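Local structure of proteasome accessory factor B/C (PafBC) (Paenarthrobacter aurescens, 6SJ9) at residues Leu101-Gln106 and Ala350-Leu355; Thr435-Leu440 and Glu459-Lys464. The protein regulates transcription in the bacterial DNA damage response, probably binding DNA through its winged helix-turn-helix domains. All coordinates share one frame; numbering follows the deposited sequence.

Interaction 1. Residues Leu101-Gln106 and Ala350-Leu355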
loop_
_atom_site.group_PDB
_atom_site.type_symbol
_atom_site.label_atom_id
_atom_site.label_comp_id
_atom_site.label_asym_id
_atom_site.label_seq_id
_atom_site.Cartn_x
_atom_site.Cartn_y
_atom_site.Cartn_z
ATOM N N LEU A 101 7.807 0.508 6.753
ATOM C CA LEU A 101 6.675 -0.376 6.970
ATOM C C LEU A 101 5.499 0.006 6.093
ATOM O O LEU A 101 4.670 -0.841 5.748
ATOM C CB LEU A 101 6.312 -0.326 8.443
ATOM C CG LEU A 101 5.486 -1.481 8.916
ATOM C CD1 LEU A 101 6.309 -2.707 8.729
ATOM C CD2 LEU A 101 5.187 -1.223 10.329
ATOM N N LEU A 102 5.378 1.292 5.783
ATOM C CA LEU A 102 4.314 1.795 4.931
ATOM C C LEU A 102 4.449 1.302 3.496
ATOM O O LEU A 102 3.465 0.905 2.866
ATOM C CB LEU A 102 4.372 3.314 4.965
ATOM C CG LEU A 102 3.429 4.140 4.129
ATOM C CD1 LEU A 102 2.042 3.528 4.210
ATOM C CD2 LEU A 102 3.433 5.565 4.756
ATOM N N LEU A 103 5.671 1.260 2.990
ATOM C CA LEU A 103 5.883 0.742 1.647
ATOM C C LEU A 103 5.604 -0.757 1.649
ATOM O O LEU A 103 4.989 -1.276 0.726
ATOM C CB LEU A 103 7.314 1.075 1.189
ATOM C CG LEU A 103 7.656 0.692 -0.218
ATOM C CD1 LEU A 103 6.643 1.202 -1.173
ATOM C CD2 LEU A 103 9.112 1.175 -0.559
ATOM N N ALA A 104 6.030 -1.444 2.714
ATOM C CA ALA A 104 5.800 -2.872 2.814
ATOM C C ALA A 104 4.306 -3.198 2.786
ATOM O O ALA A 104 3.887 -4.175 2.173
ATOM C CB ALA A 104 6.430 -3.392 4.121
ATOM N N ALA A 105 3.498 -2.412 3.473
ATOM C CA ALA A 105 2.061 -2.678 3.494
ATOM C C ALA A 105 1.470 -2.505 2.121
ATOM O O ALA A 105 0.530 -3.225 1.748
ATOM C CB ALA A 105 1.365 -1.730 4.510
ATOM N N GLN A 106 2.032 -1.574 1.328
ATOM C CA GLN A 106 1.551 -1.438 -0.029
ATOM C C GLN A 106 1.903 -2.652 -0.855
ATOM O O GLN A 106 1.119 -3.071 -1.738
ATOM C CB GLN A 106 2.136 -0.188 -0.683
ATOM C CG GLN A 106 1.615 1.120 -0.114
ATOM C CD GLN A 106 2.122 2.349 -0.932
ATOM O OE1 GLN A 106 1.830 2.480 -2.149
ATOM N NE2 GLN A 106 2.843 3.252 -0.266
ATOM N N ALA A 350 13.850 0.885 -4.645
ATOM C CA ALA A 350 15.101 1.094 -3.935
ATOM C C ALA A 350 15.316 2.574 -3.660
ATOM O O ALA A 350 15.731 2.944 -2.568
ATOM C CB ALA A 350 16.279 0.535 -4.737
ATOM N N ARG A 351 15.016 3.436 -4.636
ATOM C CA ARG A 351 15.156 4.870 -4.403
ATOM C C ARG A 351 14.226 5.347 -3.283
ATOM O O ARG A 351 14.630 6.133 -2.425
ATOM C CB ARG A 351 14.908 5.636 -5.702
ATOM C CG ARG A 351 14.966 7.173 -5.549
ATOM C CD ARG A 351 14.963 7.866 -6.902
ATOM N NE ARG A 351 13.646 7.757 -7.549
ATOM C CZ ARG A 351 13.409 7.101 -8.678
ATOM N NH1 ARG A 351 14.405 6.497 -9.319
ATOM N NH2 ARG A 351 12.177 7.069 -9.194
HETATM N N MSE A 352 12.989 4.895 -3.273
HETATM C CA MSE A 352 12.052 5.282 -2.203
HETATM C C MSE A 352 12.554 4.879 -0.849
HETATM O O MSE A 352 12.373 5.658 0.079
HETATM C CB MSE A 352 10.620 4.714 -2.390
HETATM C CG MSE A 352 9.889 5.408 -3.481
HETATM SE SE MSE A 352 8.093 4.676 -4.001
HETATM C CE MSE A 352 8.658 2.990 -4.741
ATOM N N LEU A 353 13.191 3.707 -0.714
ATOM C CA LEU A 353 13.796 3.390 0.569
ATOM C C LEU A 353 14.849 4.430 0.953
ATOM O O LEU A 353 14.986 4.775 2.128
ATOM C CB LEU A 353 14.413 1.989 0.531
ATOM C CG LEU A 353 13.385 0.861 0.499
ATOM C CD1 LEU A 353 14.123 -0.409 0.325
ATOM C CD2 LEU A 353 12.568 0.841 1.800
ATOM N N GLN A 354 15.618 4.918 -0.031
ATOM C CA GLN A 354 16.698 5.865 0.191
ATOM C C GLN A 354 16.185 7.276 0.408
ATOM O O GLN A 354 16.965 8.156 0.777
ATOM C CB GLN A 354 17.667 5.837 -0.999
ATOM C CG GLN A 354 18.543 4.608 -1.004
ATOM C CD GLN A 354 19.180 4.357 -2.353
ATOM O OE1 GLN A 354 19.440 5.274 -3.120
ATOM N NE2 GLN A 354 19.341 3.078 -2.690
ATOM N N LEU A 355 14.907 7.521 0.145
ATOM C CA LEU A 355 14.329 8.795 0.532
ATOM C C LEU A 355 14.118 8.852 2.044
ATOM O O LEU A 355 14.150 9.941 2.626
ATOM C CB LEU A 355 12.997 9.025 -0.185
ATOM C CG LEU A 355 13.031 8.999 -1.706
ATOM C CD1 LEU A 355 11.641 9.380 -2.270
ATOM C CD2 LEU A 355 14.066 9.988 -2.210
#
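Helices 95-118 and 346-360 come nearest at Leu103 and Leu353, whose CA atoms stand 8.4 Å apart, wide enough that only side chains bridge the gap. Leu103 does the bridging. Its CG lies opposite the backbone N (chi1 -176°), which carries CD2 out toward the other helix. There CD2 meets two consecutive residues, in directions about a right angle apart. Leu353 CD2 sits 4.2 Å from Leu103 CD2, the two leucine side chains crossing at about a right angle. CD2 of Leu103 also lies 4.3 Å from CB of Met352, a selenomethionine in this crystal, so it is the root of that side chain rather than its selenium that CD2 touches. The far end of Met352 turns its CE toward Leu103, 4.5 Å from Leu103 CD1, a loose approach. Leu388 and Leu440, from helices 378-389 and 427-441, also pack on Leu103, and Ile387 lies on Met352. Nearby, Gln106 NE2 is hydrogen-bonded to the carbonyl oxygen of Ile387. Chemically the contact is purely apolar and rather loose, with carbons at or a little beyond van der Waals distance, which suggests that burial of carbon, not a directional bond, favours this approach.

Interaction 2. Residues Thr435-Leu440 and Glu459-Lys464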
loop_
_atom_site.group_PDB
_atom_site.type_symbol
_atom_site.label_atom_id
_atom_site.label_comp_id
_atom_site.label_asym_id
_atom_site.label_seq_id
_atom_site.Cartn_x
_atom_site.Cartn_y
_atom_site.Cartn_z
ATOM N N THR A 435 5.723 -10.062 4.757
ATOM C CA THR A 435 5.815 -10.424 3.358
ATOM C C THR A 435 6.259 -9.239 2.520
ATOM O O THR A 435 7.110 -9.385 1.633
ATOM C CB THR A 435 4.485 -10.974 2.886
ATOM O OG1 THR A 435 4.221 -12.133 3.684
ATOM C CG2 THR A 435 4.606 -11.396 1.408
ATOM N N GLY A 436 5.695 -8.053 2.785
ATOM C CA GLY A 436 6.123 -6.861 2.052
ATOM C C GLY A 436 7.562 -6.506 2.389
ATOM O O GLY A 436 8.341 -6.121 1.505
ATOM N N LEU A 437 7.950 -6.688 3.664
ATOM C CA LEU A 437 9.318 -6.402 4.039
ATOM C C LEU A 437 10.283 -7.386 3.390
ATOM O O LEU A 437 11.409 -7.009 3.053
ATOM C CB LEU A 437 9.474 -6.436 5.573
ATOM C CG LEU A 437 8.740 -5.289 6.303
ATOM C CD1 LEU A 437 8.676 -5.596 7.784
ATOM C CD2 LEU A 437 9.476 -3.948 6.101
ATOM N N ALA A 438 9.887 -8.649 3.221
ATOM C CA ALA A 438 10.831 -9.587 2.619
ATOM C C ALA A 438 11.039 -9.294 1.134
ATOM O O ALA A 438 12.146 -9.486 0.609
ATOM C CB ALA A 438 10.399 -11.032 2.882
HETATM N N MSE A 439 10.010 -8.822 0.444
HETATM C CA MSE A 439 10.213 -8.397 -0.942
HETATM C C MSE A 439 11.165 -7.175 -0.959
HETATM O O MSE A 439 12.114 -7.125 -1.750
HETATM C CB MSE A 439 8.887 -8.065 -1.589
HETATM C CG MSE A 439 7.963 -9.252 -1.856
HETATM SE SE MSE A 439 8.814 -10.517 -3.147
HETATM C CE MSE A 439 8.098 -9.911 -4.825
ATOM N N LEU A 440 10.916 -6.186 -0.080
ATOM C CA LEU A 440 11.837 -5.049 0.016
ATOM C C LEU A 440 13.252 -5.515 0.335
ATOM O O LEU A 440 14.223 -4.974 -0.196
ATOM C CB LEU A 440 11.377 -4.034 1.077
ATOM C CG LEU A 440 10.086 -3.290 0.725
ATOM C CD1 LEU A 440 9.632 -2.360 1.878
ATOM C CD2 LEU A 440 10.309 -2.468 -0.573
ATOM N N GLU A 459 16.076 -3.354 8.101
ATOM C CA GLU A 459 16.495 -4.498 8.907
ATOM C C GLU A 459 15.834 -4.468 10.286
ATOM O O GLU A 459 15.349 -5.495 10.788
ATOM C CB GLU A 459 18.016 -4.524 9.059
ATOM C CG GLU A 459 18.470 -5.657 9.980
ATOM C CD GLU A 459 19.881 -5.477 10.566
ATOM O OE1 GLU A 459 20.246 -4.339 10.956
ATOM O OE2 GLU A 459 20.611 -6.489 10.673
ATOM N N SER A 460 15.832 -3.301 10.930
ATOM C CA SER A 460 15.336 -3.267 12.293
ATOM C C SER A 460 13.829 -3.487 12.348
ATOM O O SER A 460 13.345 -4.153 13.268
ATOM C CB SER A 460 15.721 -1.950 13.006
ATOM O OG SER A 460 14.984 -0.833 12.542
ATOM N N VAL A 461 13.068 -2.916 11.407
ATOM C CA VAL A 461 11.623 -3.122 11.448
ATOM C C VAL A 461 11.294 -4.576 11.075
ATOM O O VAL A 461 10.327 -5.141 11.606
ATOM C CB VAL A 461 10.857 -2.096 10.592
ATOM C CG1 VAL A 461 10.959 -2.401 9.112
ATOM C CG2 VAL A 461 9.408 -2.045 11.000
ATOM N N THR A 462 12.147 -5.234 10.270
ATOM C CA THR A 462 11.944 -6.657 9.962
ATOM C C THR A 462 12.091 -7.526 11.217
ATOM O O THR A 462 11.247 -8.383 11.487
ATOM C CB THR A 462 12.931 -7.095 8.884
ATOM O OG1 THR A 462 12.642 -6.336 7.706
ATOM C CG2 THR A 462 12.844 -8.644 8.590
ATOM N N ILE A 463 13.117 -7.267 12.020
ATOM C CA ILE A 463 13.331 -8.001 13.259
ATOM C C ILE A 463 12.164 -7.749 14.219
ATOM O O ILE A 463 11.615 -8.679 14.810
ATOM C CB ILE A 463 14.693 -7.591 13.864
ATOM C CG1 ILE A 463 15.795 -7.983 12.885
ATOM C CG2 ILE A 463 14.990 -8.266 15.209
ATOM C CD1 ILE A 463 17.208 -7.520 13.289
ATOM N N LYS A 464 11.766 -6.484 14.390
ATOM C CA LYS A 464 10.676 -6.181 15.318
ATOM C C LYS A 464 9.366 -6.838 14.892
ATOM O O LYS A 464 8.679 -7.460 15.709
ATOM C CB LYS A 464 10.492 -4.676 15.442
ATOM C CG LYS A 464 11.691 -3.983 16.029
ATOM C CD LYS A 464 11.491 -2.464 16.037
ATOM C CE LYS A 464 12.647 -1.744 16.768
ATOM N NZ LYS A 464 12.280 -0.311 16.837
HETATM O O HOH W 1 13.359 -7.286 5.109
#
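Two helices of the PafC helix-turn-helix region, 427-441 and 457-469, lie against each other here with Leu437 set between Val461 and Thr462, their short segments running in broadly opposite directions. The backbones are close, with 6.5 Å between the CA atoms of Leu437 and Thr462. Leu437 points toward the neighbouring helix; its CD2 takes Val461, while CB and CD1 lie along Thr462, CD1 also brushing Val461. CD2 of Leu437 reaches CG1 of Val461 at 3.7 Å, and the two side chains cross at about a right angle. The valine offers this methyl because its CG1 sits between the backbone N and the carbonyl carbon (chi1 76°). Against Thr462 the leucine slides alongside in the opposite sense, with Leu437 CB 3.8 Å from Thr462 OG1 and Leu437 CD1 4.1 Å from Thr462 CA. That hydroxyl is a polar neighbour for the leucine, but it is well occupied. It is hydrogen-bonded to the carbonyl oxygen of Leu458, one turn earlier in its own helix, and a bridging water donates to Thr462 OG1 at 2.9 Å. The same water donates to Leu437 O at 2.8 Å, so it spends both protons on the two helices, with an angle of about 117° between its acceptors. Helix 95-118 closes another part of the leucine through Val100 and Ala104, and Leu93 packs on Val461. On the same helix as Val461, Ser460 OG is hydrogen-bonded to Glu97 and Lys464 NZ forms a salt bridge with it, tying 457-469 to helix 95-118. A leucine set against the next helix, with a water joining backbone to hydroxyl beside it, makes this an antiparallel helix pair, its members joined by one partly disordered loop and packed together against helix 95-118.

In the fold
Interactions 1 and 2 lie side by side in the interior of the helical region, their centres 11 Å apart, with helices 95-118 and 427-441 as the shared layer. Ala104 CB rests 3.7 Å from both Leu437 N and Gly436 C. The small residues Ala104 and Gly436 together permit this close backbone approach, their CA atoms standing 4.1 Å apart. Beside them Leu103 CD2 is 3.8 Å from Leu440 CD2. Helix 95-118 thus touches helix 346-360 in interaction 1 and also helix 427-441, and it reaches 457-469 of interaction 2 through Glu97. None of the potassium-site residues, Leu16, Thr18, Ile81, Lys83 and Ser85, belongs to either contact.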